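Local coordinates for lectin-like protein (Entamoeba histolytica HM-1:IMSS-A, PDB 5ZBT) that is of unknown function but may bind D-mannose, as legume-type lectins do, through this lectin-like domain of an ERGIC-53-like membrane protein, at residues E129-D132 against I133-S137; W101-E104 against E105-E109. All coordinates share one frame; numbering follows the deposited sequence.

Contact 1. Residues E129-D132 against I133-S137; sequences EDVD and IPMIS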
# COMPACT_ATOMS: atom_id res chain seq x y z
N GLU A 129 -9.85 -4.58 10.06
CA GLU A 129 -10.04 -4.75 11.50
C GLU A 129 -11.19 -3.89 12.01
O GLU A 129 -11.20 -2.67 11.82
CB GLU A 129 -8.74 -4.39 12.23
CG GLU A 129 -8.73 -4.69 13.72
CD GLU A 129 -8.21 -6.08 14.05
OE1 GLU A 129 -8.00 -6.36 15.25
OE2 GLU A 129 -8.01 -6.89 13.13
N ASP A 130 -12.17 -4.54 12.64
CA ASP A 130 -13.29 -3.93 13.36
C ASP A 130 -14.35 -3.30 12.46
O ASP A 130 -15.24 -2.61 12.98
CB ASP A 130 -12.82 -2.88 14.37
CG ASP A 130 -11.91 -3.45 15.44
OD1 ASP A 130 -12.01 -4.67 15.75
OD2 ASP A 130 -11.09 -2.68 15.97
N VAL A 131 -14.32 -3.51 11.15
CA VAL A 131 -15.38 -3.02 10.29
C VAL A 131 -15.94 -4.19 9.48
O VAL A 131 -15.24 -5.17 9.20
CB VAL A 131 -14.92 -1.89 9.35
CG1 VAL A 131 -14.92 -0.58 10.08
CG2 VAL A 131 -13.53 -2.19 8.77
N ASP A 132 -17.21 -4.06 9.10
CA ASP A 132 -17.84 -5.09 8.29
C ASP A 132 -17.31 -5.08 6.86
O ASP A 132 -16.93 -6.11 6.31
CB ASP A 132 -19.35 -4.91 8.30
CG ASP A 132 -20.08 -6.12 7.75
OD1 ASP A 132 -19.91 -7.22 8.32
OD2 ASP A 132 -20.79 -5.98 6.74
N ILE A 133 -17.30 -3.91 6.24
CA ILE A 133 -16.79 -3.71 4.89
C ILE A 133 -15.44 -3.03 5.02
O ILE A 133 -15.31 -2.09 5.81
CB ILE A 133 -17.77 -2.83 4.07
CG1 ILE A 133 -19.14 -3.50 3.96
CG2 ILE A 133 -17.24 -2.54 2.67
CD1 ILE A 133 -19.08 -5.00 3.72
N PRO A 134 -14.41 -3.48 4.30
CA PRO A 134 -13.11 -2.82 4.40
C PRO A 134 -13.20 -1.34 4.05
O PRO A 134 -13.99 -0.91 3.20
CB PRO A 134 -12.23 -3.59 3.41
CG PRO A 134 -13.16 -4.37 2.57
CD PRO A 134 -14.36 -4.66 3.43
N MET A 135 -12.39 -0.56 4.75
CA MET A 135 -12.28 0.88 4.55
C MET A 135 -10.94 1.18 3.90
O MET A 135 -9.94 0.52 4.18
CB MET A 135 -12.38 1.63 5.88
CG MET A 135 -13.78 1.63 6.47
SD MET A 135 -14.35 3.19 7.16
CE MET A 135 -14.46 4.25 5.73
N ILE A 136 -10.94 2.15 3.01
CA ILE A 136 -9.71 2.70 2.45
C ILE A 136 -9.58 4.10 3.00
O ILE A 136 -10.57 4.85 3.03
CB ILE A 136 -9.74 2.66 0.91
CG1 ILE A 136 -9.69 1.20 0.44
CG2 ILE A 136 -8.57 3.42 0.33
CD1 ILE A 136 -9.86 1.01 -1.06
N SER A 137 -8.39 4.44 3.49
CA SER A 137 -8.11 5.74 4.09
C SER A 137 -6.83 6.30 3.50
O SER A 137 -5.95 5.56 3.05
CB SER A 137 -7.94 5.64 5.60
OG SER A 137 -8.81 4.67 6.14
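Ile133 meets the preceding turn with its backbone carbonyl: O lies 3.5 Å from CG2 of Val131. The valine methyl reaches this oxygen because chi1 (-82°) puts CG1 beside the backbone N, leaving CG2 between N and the carbonyl carbon, on the side of the Ile133 oxygen. CD1 of Ile133 folds back on its neighbour, 3.5 Å from the backbone O of Asp132 and 3.6 Å from Asp132 OD2, so the apolar tip lies against the backbone oxygen and one carboxylate oxygen of an exposed residue. Ile133 also touches Ser158, at the end of strand 153-158, and Ala160 in the loop after it. Pro134 follows with its ring turned from the loop; CD lies 4.1 Å from Asp132 O and CA touches Val131 CG2 loosely, while the ring packs on Phe128 and Ile162. At Met135 the chain enters strand 135-142, pairing through its backbone with Asn127. Its CG is 4.4 Å from Val131 CG1, a loose apolar approach, before the thioether end leads away from the loop. Ile136 and Ser137 continue the strand, pairing with Cys157 and Phe125 on the flanking strands. The hairpin loop between strands 122-127 and 135-142 of the legume-lectin sandwich is bridged within itself by methyl-to-oxygen contacts and one loose apolar pair. Polar ties complete it: Lys93 NZ donates to Val131 O, and the Glu129 carboxylate accepts from the backbone N of Gly96 and of Gly216. The chemistry suggests that the loop depends more on those outside bonds than on its own packing, though crystal neighbours also touch it and may affect its shape.

Contact 2. Residues W101-E104 against E105-E109; sequences WLTE and EKLKE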
# COMPACT_ATOMS: atom_id res chain seq x y z
N TRP A 101 2.82 3.39 1.06
CA TRP A 101 3.39 4.55 1.70
C TRP A 101 4.23 5.34 0.71
O TRP A 101 4.99 4.76 -0.06
CB TRP A 101 4.26 4.14 2.90
CG TRP A 101 3.55 3.36 4.00
CD1 TRP A 101 3.22 2.03 4.00
CD2 TRP A 101 3.15 3.88 5.27
NE1 TRP A 101 2.62 1.69 5.19
CE2 TRP A 101 2.57 2.81 5.99
CE3 TRP A 101 3.22 5.15 5.88
CZ2 TRP A 101 2.06 2.98 7.29
CZ3 TRP A 101 2.71 5.31 7.17
CH2 TRP A 101 2.14 4.22 7.85
N LEU A 102 4.09 6.66 0.73
CA LEU A 102 4.91 7.56 -0.08
C LEU A 102 5.51 8.56 0.90
O LEU A 102 4.83 9.50 1.33
CB LEU A 102 4.10 8.24 -1.18
CG LEU A 102 3.53 7.32 -2.29
CD1 LEU A 102 2.31 6.50 -1.84
CD2 LEU A 102 3.17 8.11 -3.55
N THR A 103 6.77 8.34 1.30
CA THR A 103 7.33 9.06 2.43
C THR A 103 8.70 9.65 2.11
O THR A 103 9.42 9.19 1.22
CB THR A 103 7.46 8.17 3.68
OG1 THR A 103 8.17 6.96 3.36
CG2 THR A 103 6.07 7.87 4.24
N GLU A 104 9.03 10.67 2.90
CA GLU A 104 10.31 11.37 2.78
C GLU A 104 11.49 10.47 3.17
O GLU A 104 12.59 10.63 2.63
CB GLU A 104 10.28 12.63 3.65
CG GLU A 104 11.60 13.39 3.74
CD GLU A 104 11.52 14.59 4.68
OE1 GLU A 104 11.42 15.74 4.18
OE2 GLU A 104 11.55 14.38 5.92
N GLU A 105 11.28 9.52 4.09
CA GLU A 105 12.30 8.56 4.50
C GLU A 105 11.71 7.15 4.50
O GLU A 105 10.49 6.96 4.46
CB GLU A 105 12.86 8.89 5.89
CG GLU A 105 13.49 10.28 5.98
CD GLU A 105 14.75 10.43 5.12
OE1 GLU A 105 15.28 9.39 4.63
OE2 GLU A 105 15.23 11.58 4.95
N LYS A 106 12.60 6.15 4.53
CA LYS A 106 12.14 4.77 4.56
C LYS A 106 11.34 4.51 5.83
O LYS A 106 11.58 5.12 6.88
CB LYS A 106 13.31 3.80 4.49
CG LYS A 106 14.10 3.81 3.19
CD LYS A 106 15.49 3.24 3.45
CE LYS A 106 16.34 3.25 2.21
NZ LYS A 106 16.91 1.90 2.04
N LEU A 107 10.38 3.60 5.74
CA LEU A 107 9.54 3.30 6.89
C LEU A 107 10.36 2.67 8.01
O LEU A 107 11.25 1.85 7.77
CB LEU A 107 8.42 2.34 6.51
CG LEU A 107 7.40 2.83 5.50
CD1 LEU A 107 6.57 1.64 5.00
CD2 LEU A 107 6.53 3.93 6.12
N LYS A 108 10.02 3.04 9.24
CA LYS A 108 10.38 2.31 10.44
C LYS A 108 9.19 1.46 10.90
O LYS A 108 8.04 1.70 10.52
CB LYS A 108 10.82 3.27 11.55
CG LYS A 108 11.99 4.20 11.19
N GLU A 109 9.49 0.45 11.71
CA GLU A 109 8.44 -0.40 12.27
C GLU A 109 7.61 0.38 13.27
O GLU A 109 8.06 1.36 13.88
CB GLU A 109 9.04 -1.62 12.96
CG GLU A 109 9.76 -2.58 12.03
CD GLU A 109 10.43 -3.70 12.79
OE1 GLU A 109 10.71 -3.51 14.00
OE2 GLU A 109 10.64 -4.78 12.20
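Trp101 and Leu107 face each other where strand 97-103 of the legume-lectin beta-sandwich runs out and the chain turns back over its own last residues. From Trp101 CB outward, the indole meets both leucine methyls. CB lies about equally far from the two, 3.9 Å from Leu107 CD2 and slightly more from Leu107 CD1. At CG the methyls begin to divide the ring: Leu107 CD1 sits over the five-membered ring, 3.7 Å from its centroid and 21° off the normal, a CH-pi contact. Trp101 CD1 is the closest ring atom to that methyl. Leu107 CD2 lies over the CD2-CE3 side of the indole, 3.5 Å from Trp101 CD2 and equally close to Trp101 CE3, offset toward the rim. The two side chains cross at about a right angle, with both leucine methyls on the same face of the indole. At the pyrrole edge NE1 gives its hydrogen to Ser211 OG, which fixes the rotation of the indole, and Tyr119 and Phe125 pack against Trp101 edge-to-face. The turn that delivers the leucine is held by Thr103. Its OG1 lies between the backbone N and carbonyl carbon and points to the following loop, while CG2 comes within 4.4 Å of Leu107 CD2. Glu104 and Glu105 carry the chain around the bend. Thr103 OG1 donates to Glu105 O over 2.6 Å, meeting the C=O at 155° with the donor tilted 23° from the carbonyl plane.

From the N terminus, contact 2 comes first: strand 97-103 ends and residues 105-109 turn back beside it, opening the long connection to strand 122-127. That strand then leads into the short loop of contact 1, which closes as strand 135-142 begins. The two contacts therefore follow in series, neither enclosing nor crossing the other. Both belong to the seven-stranded sheet in which strands 97-103, 122-127 and 135-142 are consecutive antiparallel neighbours, and strand 122-127 is the common element between them. Their centres lie 23 Å apart and their nearest atoms about 9 Å, without touching; contact 2 is partly buried, contact 1 at the surface.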